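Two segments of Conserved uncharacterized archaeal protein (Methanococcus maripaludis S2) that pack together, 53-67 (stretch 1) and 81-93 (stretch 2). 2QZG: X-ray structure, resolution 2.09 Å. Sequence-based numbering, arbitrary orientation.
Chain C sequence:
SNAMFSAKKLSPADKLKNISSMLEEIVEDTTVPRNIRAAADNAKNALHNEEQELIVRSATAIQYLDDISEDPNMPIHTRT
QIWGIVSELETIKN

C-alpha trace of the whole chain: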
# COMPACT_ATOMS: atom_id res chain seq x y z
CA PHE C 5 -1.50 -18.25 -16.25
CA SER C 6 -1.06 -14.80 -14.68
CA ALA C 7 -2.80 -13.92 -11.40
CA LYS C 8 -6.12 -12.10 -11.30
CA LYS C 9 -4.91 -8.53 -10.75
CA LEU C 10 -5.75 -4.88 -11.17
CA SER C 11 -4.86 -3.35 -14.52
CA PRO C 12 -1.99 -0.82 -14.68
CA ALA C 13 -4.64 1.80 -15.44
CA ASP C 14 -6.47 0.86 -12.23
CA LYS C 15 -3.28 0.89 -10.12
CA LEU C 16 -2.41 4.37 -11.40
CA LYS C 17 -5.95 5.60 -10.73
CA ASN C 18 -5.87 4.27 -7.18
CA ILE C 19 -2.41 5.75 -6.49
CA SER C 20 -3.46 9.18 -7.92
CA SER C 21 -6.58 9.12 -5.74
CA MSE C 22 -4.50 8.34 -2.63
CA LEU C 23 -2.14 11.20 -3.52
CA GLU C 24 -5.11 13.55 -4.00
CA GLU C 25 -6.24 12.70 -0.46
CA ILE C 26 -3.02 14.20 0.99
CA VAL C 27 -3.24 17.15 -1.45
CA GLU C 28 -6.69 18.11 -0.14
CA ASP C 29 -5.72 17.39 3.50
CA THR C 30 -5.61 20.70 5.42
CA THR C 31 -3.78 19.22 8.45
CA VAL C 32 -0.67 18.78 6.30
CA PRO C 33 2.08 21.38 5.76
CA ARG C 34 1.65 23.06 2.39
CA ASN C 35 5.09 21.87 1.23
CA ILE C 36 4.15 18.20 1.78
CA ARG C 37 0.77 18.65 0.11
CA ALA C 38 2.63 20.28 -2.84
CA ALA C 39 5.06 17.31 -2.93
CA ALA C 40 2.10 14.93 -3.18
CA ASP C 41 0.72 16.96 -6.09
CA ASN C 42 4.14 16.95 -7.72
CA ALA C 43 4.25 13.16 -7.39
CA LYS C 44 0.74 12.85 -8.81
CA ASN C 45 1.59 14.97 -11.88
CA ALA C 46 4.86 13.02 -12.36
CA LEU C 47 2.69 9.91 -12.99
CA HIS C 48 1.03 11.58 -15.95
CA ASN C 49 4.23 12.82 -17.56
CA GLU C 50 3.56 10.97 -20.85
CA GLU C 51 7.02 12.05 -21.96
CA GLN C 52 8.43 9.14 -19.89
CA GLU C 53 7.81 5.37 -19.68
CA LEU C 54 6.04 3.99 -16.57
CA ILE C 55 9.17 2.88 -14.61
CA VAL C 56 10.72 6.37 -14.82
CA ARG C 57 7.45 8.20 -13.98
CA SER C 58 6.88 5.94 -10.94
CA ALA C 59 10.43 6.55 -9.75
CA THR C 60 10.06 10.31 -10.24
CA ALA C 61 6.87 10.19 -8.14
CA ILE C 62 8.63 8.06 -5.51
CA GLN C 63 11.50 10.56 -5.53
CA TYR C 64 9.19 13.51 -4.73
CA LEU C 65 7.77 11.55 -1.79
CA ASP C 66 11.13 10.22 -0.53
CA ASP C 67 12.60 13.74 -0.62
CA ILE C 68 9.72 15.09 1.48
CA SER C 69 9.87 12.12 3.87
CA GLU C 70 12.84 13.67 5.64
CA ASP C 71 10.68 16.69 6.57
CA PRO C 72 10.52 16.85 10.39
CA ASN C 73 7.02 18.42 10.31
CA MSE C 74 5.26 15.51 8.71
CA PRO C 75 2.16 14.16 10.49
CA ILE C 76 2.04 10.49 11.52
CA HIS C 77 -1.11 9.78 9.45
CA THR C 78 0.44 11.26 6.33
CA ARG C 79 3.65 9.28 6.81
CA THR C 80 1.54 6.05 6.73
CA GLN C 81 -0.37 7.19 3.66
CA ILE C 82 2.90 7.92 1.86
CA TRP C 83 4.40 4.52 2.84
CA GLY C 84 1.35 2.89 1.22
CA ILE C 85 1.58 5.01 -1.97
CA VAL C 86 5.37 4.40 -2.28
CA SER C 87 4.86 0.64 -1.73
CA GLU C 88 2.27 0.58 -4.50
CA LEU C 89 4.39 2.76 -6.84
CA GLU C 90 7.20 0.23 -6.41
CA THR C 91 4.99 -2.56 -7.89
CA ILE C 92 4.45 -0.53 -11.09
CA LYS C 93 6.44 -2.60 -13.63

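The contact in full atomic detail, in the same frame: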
# COMPACT_ATOMS: atom_id res chain seq x y z
N GLU C 53 8.42 6.69 -19.85
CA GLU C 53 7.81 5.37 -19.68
C GLU C 53 7.48 5.17 -18.20
O GLU C 53 7.97 5.92 -17.35
CB GLU C 53 8.73 4.27 -20.21
CG GLU C 53 9.24 4.52 -21.64
CD GLU C 53 10.25 3.48 -22.11
OE1 GLU C 53 10.15 2.30 -21.67
OE2 GLU C 53 11.12 3.83 -22.95
N LEU C 54 6.64 4.17 -17.90
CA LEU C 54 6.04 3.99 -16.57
C LEU C 54 7.04 3.87 -15.42
O LEU C 54 6.83 4.44 -14.35
CB LEU C 54 5.10 2.78 -16.54
CG LEU C 54 3.59 2.96 -16.60
CD1 LEU C 54 2.90 1.59 -16.59
CD2 LEU C 54 3.12 3.78 -15.42
N ILE C 55 8.11 3.10 -15.64
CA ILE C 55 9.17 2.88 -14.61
C ILE C 55 9.79 4.20 -14.15
O ILE C 55 9.92 4.45 -12.96
CB ILE C 55 10.30 1.93 -15.13
CG1 ILE C 55 9.73 0.58 -15.58
CG2 ILE C 55 11.42 1.74 -14.08
CD1 ILE C 55 8.72 -0.02 -14.64
N VAL C 56 10.14 5.05 -15.11
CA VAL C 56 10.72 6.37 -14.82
C VAL C 56 9.72 7.33 -14.15
O VAL C 56 10.08 8.02 -13.20
CB VAL C 56 11.38 6.99 -16.07
CG1 VAL C 56 11.95 8.37 -15.75
CG2 VAL C 56 12.49 6.07 -16.58
N ARG C 57 8.47 7.34 -14.60
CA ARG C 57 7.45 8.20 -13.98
C ARG C 57 7.16 7.79 -12.52
O ARG C 57 6.95 8.65 -11.65
CB ARG C 57 6.12 8.10 -14.73
CG ARG C 57 6.08 8.56 -16.16
CD ARG C 57 4.64 8.33 -16.59
NE ARG C 57 4.47 8.19 -18.02
CZ ARG C 57 3.70 7.26 -18.58
NH1 ARG C 57 3.06 6.36 -17.82
NH2 ARG C 57 3.59 7.20 -19.90
N SER C 58 7.10 6.48 -12.29
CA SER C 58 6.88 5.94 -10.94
C SER C 58 8.00 6.36 -10.01
O SER C 58 7.76 6.83 -8.90
CB SER C 58 6.85 4.40 -11.00
OG SER C 58 5.79 4.00 -11.83
N ALA C 59 9.23 6.19 -10.49
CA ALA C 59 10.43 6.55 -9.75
C ALA C 59 10.49 8.03 -9.44
O ALA C 59 10.93 8.42 -8.36
CB ALA C 59 11.64 6.15 -10.55
N THR C 60 10.12 8.85 -10.41
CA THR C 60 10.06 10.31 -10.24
C THR C 60 9.05 10.65 -9.13
O THR C 60 9.32 11.50 -8.28
CB THR C 60 9.66 10.99 -11.54
OG1 THR C 60 10.56 10.56 -12.58
CG2 THR C 60 9.71 12.54 -11.41
N ALA C 61 7.89 10.00 -9.16
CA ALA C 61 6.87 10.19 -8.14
C ALA C 61 7.37 9.72 -6.77
O ALA C 61 7.17 10.40 -5.76
CB ALA C 61 5.62 9.47 -8.51
N ILE C 62 8.05 8.57 -6.74
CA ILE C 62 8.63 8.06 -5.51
C ILE C 62 9.64 9.06 -4.98
O ILE C 62 9.67 9.32 -3.78
CB ILE C 62 9.31 6.68 -5.70
CG1 ILE C 62 8.25 5.59 -5.91
CG2 ILE C 62 10.20 6.35 -4.51
CD1 ILE C 62 8.83 4.26 -6.41
N GLN C 63 10.44 9.62 -5.89
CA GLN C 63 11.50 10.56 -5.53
C GLN C 63 10.94 11.79 -4.82
O GLN C 63 11.47 12.19 -3.79
CB GLN C 63 12.30 10.98 -6.76
CG GLN C 63 13.60 11.68 -6.43
CD GLN C 63 14.78 10.73 -6.37
OE1 GLN C 63 15.27 10.26 -7.40
NE2 GLN C 63 15.26 10.45 -5.15
N TYR C 64 9.89 12.38 -5.38
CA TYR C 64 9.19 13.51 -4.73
C TYR C 64 8.80 13.18 -3.29
O TYR C 64 8.98 13.98 -2.39
CB TYR C 64 7.94 13.93 -5.50
CG TYR C 64 8.21 14.86 -6.66
CD1 TYR C 64 8.69 16.16 -6.44
CD2 TYR C 64 7.99 14.45 -7.98
CE1 TYR C 64 8.94 17.03 -7.52
CE2 TYR C 64 8.25 15.31 -9.06
CZ TYR C 64 8.72 16.59 -8.83
OH TYR C 64 8.97 17.44 -9.89
N LEU C 65 8.27 11.98 -3.09
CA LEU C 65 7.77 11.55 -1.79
C LEU C 65 8.90 11.20 -0.84
O LEU C 65 8.83 11.53 0.35
CB LEU C 65 6.80 10.37 -1.96
CG LEU C 65 5.50 10.75 -2.68
CD1 LEU C 65 4.68 9.50 -2.99
CD2 LEU C 65 4.67 11.78 -1.87
N ASP C 66 9.94 10.55 -1.35
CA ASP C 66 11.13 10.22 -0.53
C ASP C 66 11.87 11.47 -0.08
O ASP C 66 12.36 11.52 1.04
CB ASP C 66 12.10 9.31 -1.29
CG ASP C 66 11.68 7.86 -1.29
OD1 ASP C 66 10.63 7.50 -0.69
OD2 ASP C 66 12.41 7.05 -1.90
N ASP C 67 11.95 12.47 -0.95
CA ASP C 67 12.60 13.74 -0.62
C ASP C 67 11.86 14.47 0.50
O ASP C 67 12.49 15.13 1.33
CB ASP C 67 12.68 14.65 -1.85
CG ASP C 67 13.69 14.17 -2.90
OD1 ASP C 67 14.18 13.01 -2.82
OD2 ASP C 67 13.97 14.98 -3.82
N GLN C 81 0.22 7.08 4.98
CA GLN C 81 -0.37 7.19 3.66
C GLN C 81 0.71 7.15 2.60
O GLN C 81 0.58 6.45 1.62
CB GLN C 81 -1.24 8.46 3.52
CG GLN C 81 -2.56 8.37 4.30
CD GLN C 81 -3.27 9.71 4.45
OE1 GLN C 81 -2.77 10.75 4.03
NE2 GLN C 81 -4.43 9.70 5.09
N ILE C 82 1.81 7.88 2.83
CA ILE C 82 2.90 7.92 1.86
C ILE C 82 3.63 6.57 1.73
O ILE C 82 3.97 6.18 0.62
CB ILE C 82 3.86 9.07 2.14
CG1 ILE C 82 3.17 10.40 1.80
CG2 ILE C 82 5.20 8.90 1.38
CD1 ILE C 82 3.77 11.56 2.47
N TRP C 83 3.84 5.88 2.84
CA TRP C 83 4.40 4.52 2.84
C TRP C 83 3.56 3.58 1.95
O TRP C 83 4.11 2.90 1.09
CB TRP C 83 4.58 3.98 4.26
CG TRP C 83 4.92 2.49 4.30
CD1 TRP C 83 5.96 1.87 3.67
CD2 TRP C 83 4.20 1.47 5.00
NE1 TRP C 83 5.94 0.51 3.95
CE2 TRP C 83 4.87 0.25 4.77
CE3 TRP C 83 3.07 1.46 5.82
CZ2 TRP C 83 4.44 -0.97 5.31
CZ3 TRP C 83 2.65 0.25 6.38
CH2 TRP C 83 3.33 -0.94 6.12
N GLY C 84 2.24 3.65 2.08
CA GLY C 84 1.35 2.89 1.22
C GLY C 84 1.41 3.24 -0.27
O GLY C 84 1.41 2.33 -1.09
N ILE C 85 1.43 4.54 -0.60
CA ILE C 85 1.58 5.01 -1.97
C ILE C 85 2.94 4.62 -2.55
O ILE C 85 3.02 4.15 -3.69
CB ILE C 85 1.41 6.57 -2.06
CG1 ILE C 85 0.01 7.01 -1.63
CG2 ILE C 85 1.77 7.07 -3.46
CD1 ILE C 85 -0.09 8.50 -1.20
N VAL C 86 4.03 4.79 -1.79
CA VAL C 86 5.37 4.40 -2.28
C VAL C 86 5.42 2.89 -2.55
O VAL C 86 5.90 2.46 -3.61
CB VAL C 86 6.49 4.84 -1.31
CG1 VAL C 86 7.86 4.15 -1.65
CG2 VAL C 86 6.63 6.37 -1.35
N SER C 87 4.92 2.10 -1.60
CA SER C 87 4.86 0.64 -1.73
C SER C 87 4.17 0.23 -3.02
O SER C 87 4.63 -0.65 -3.73
CB SER C 87 4.10 0.05 -0.54
OG SER C 87 4.80 0.37 0.64
N GLU C 88 3.02 0.84 -3.28
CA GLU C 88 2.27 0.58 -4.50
C GLU C 88 2.99 1.05 -5.76
O GLU C 88 3.03 0.31 -6.74
CB GLU C 88 0.90 1.20 -4.40
CG GLU C 88 0.00 0.56 -3.33
CD GLU C 88 -1.26 1.38 -3.12
OE1 GLU C 88 -1.49 2.27 -3.94
OE2 GLU C 88 -2.01 1.15 -2.16
N LEU C 89 3.58 2.25 -5.71
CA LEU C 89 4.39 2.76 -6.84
C LEU C 89 5.52 1.81 -7.22
O LEU C 89 5.85 1.66 -8.39
CB LEU C 89 4.96 4.16 -6.54
CG LEU C 89 3.99 5.31 -6.76
CD1 LEU C 89 4.43 6.61 -6.06
CD2 LEU C 89 3.80 5.57 -8.27
N GLU C 90 6.09 1.16 -6.21
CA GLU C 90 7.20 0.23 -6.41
C GLU C 90 6.82 -1.05 -7.17
O GLU C 90 7.69 -1.66 -7.76
CB GLU C 90 7.91 -0.05 -5.08
CG GLU C 90 8.60 1.23 -4.58
CD GLU C 90 9.41 1.07 -3.31
OE1 GLU C 90 8.94 0.41 -2.35
OE2 GLU C 90 10.52 1.64 -3.28
N THR C 91 5.54 -1.41 -7.16
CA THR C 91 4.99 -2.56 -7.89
C THR C 91 4.66 -2.24 -9.36
O THR C 91 4.32 -3.13 -10.14
CB THR C 91 3.66 -3.07 -7.26
OG1 THR C 91 2.61 -2.13 -7.52
CG2 THR C 91 3.81 -3.28 -5.76
N ILE C 92 4.75 -0.97 -9.73
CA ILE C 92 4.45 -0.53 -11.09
C ILE C 92 5.61 -0.95 -12.02
O ILE C 92 6.64 -0.28 -12.07
CB ILE C 92 4.19 1.01 -11.13
CG1 ILE C 92 3.05 1.41 -10.18
CG2 ILE C 92 3.93 1.50 -12.56
CD1 ILE C 92 1.73 0.65 -10.35
N LYS C 93 5.43 -2.07 -12.71
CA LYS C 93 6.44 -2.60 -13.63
C LYS C 93 5.82 -3.39 -14.78
O LYS C 93 4.59 -3.38 -14.96
CB LYS C 93 7.50 -3.45 -12.89
CG LYS C 93 7.02 -4.77 -12.35
CD LYS C 93 8.19 -5.65 -11.92
CE LYS C 93 7.72 -7.01 -11.40
NZ LYS C 93 8.79 -8.05 -11.51

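Two nearly antiparallel helices can be held together without a single hydrogen bond between them, by interlocking apolar side chains, and this pair from an archaeal protein is a compact example. The axes approach to 9.6 Å with 160° between their N-to-C directions, and 577 Å² of surface is buried between the stretches, counting both sides.

Leu 65 covers the most surface. Its CA-to-CB bond points toward the second stretch, and its side chain, in the m, t rotamer, enters a hole formed by Ile 82, Ile 85, Val 86 and Leu 89. Leu 65 CB lies 4.0 Å from Ile 82 CG2, while Leu 65 CD1 is 3.8 Å from Ile 85 CG2, 4.0 Å from Val 86 CG2 and 4.2 Å from Leu 89 CD1. The walls are thus largely beta-branched residues, whose methyls sit close to the helix backbone and line the cavity that Leu 65 fills.

Leu 89 returns the arrangement in the opposite direction. It too adopts m, t and points toward its partner, sitting among Ser 58, Ala 61, Ile 62 and Leu 65. Two of the four are small: Ser 58 CA lies 5.8 Å from Leu 89 CA, and Leu 89 CD1 rests 3.9 Å from Ala 61 CB. Ile 62 closes another part of the hole, its CG1 3.6 Å from Leu 89 CB. Although its CA-to-CB bond points sideways, the end of Ile 62 comes nearer the second stretch, and its CD1 packs 3.5 Å from Glu 90 CG, so the aliphatic part of an exposed glutamate extends the apolar contact at its margin.

A serine within such an interface needs a partner for its hydroxyl, and Ser 58 finds one in its own helix: its OG donates to Leu 54 O at 2.8 Å. Thus satisfied, Ser 58 OG can lie 3.2 Å from Ile 92 CG2 without a polar partner across the contact.

Ile 92 carries the packing past the last helical turns of the second stretch. Buried and directed toward the first stretch, it places CG2 3.7 Å from Leu 54 CD2. Beside it, Ile 55 CD1 reaches the backbone, 3.3 Å from Ile 92 O and 3.6 Å from Lys 93 CA. The CA-to-CB bond of Lys 93 points away overall, yet its CB still lies 4.0 Å from Ile 55 CD1, so both backbone and CB help cover Ile 55; the lysine itself is exposed, as suits its charge.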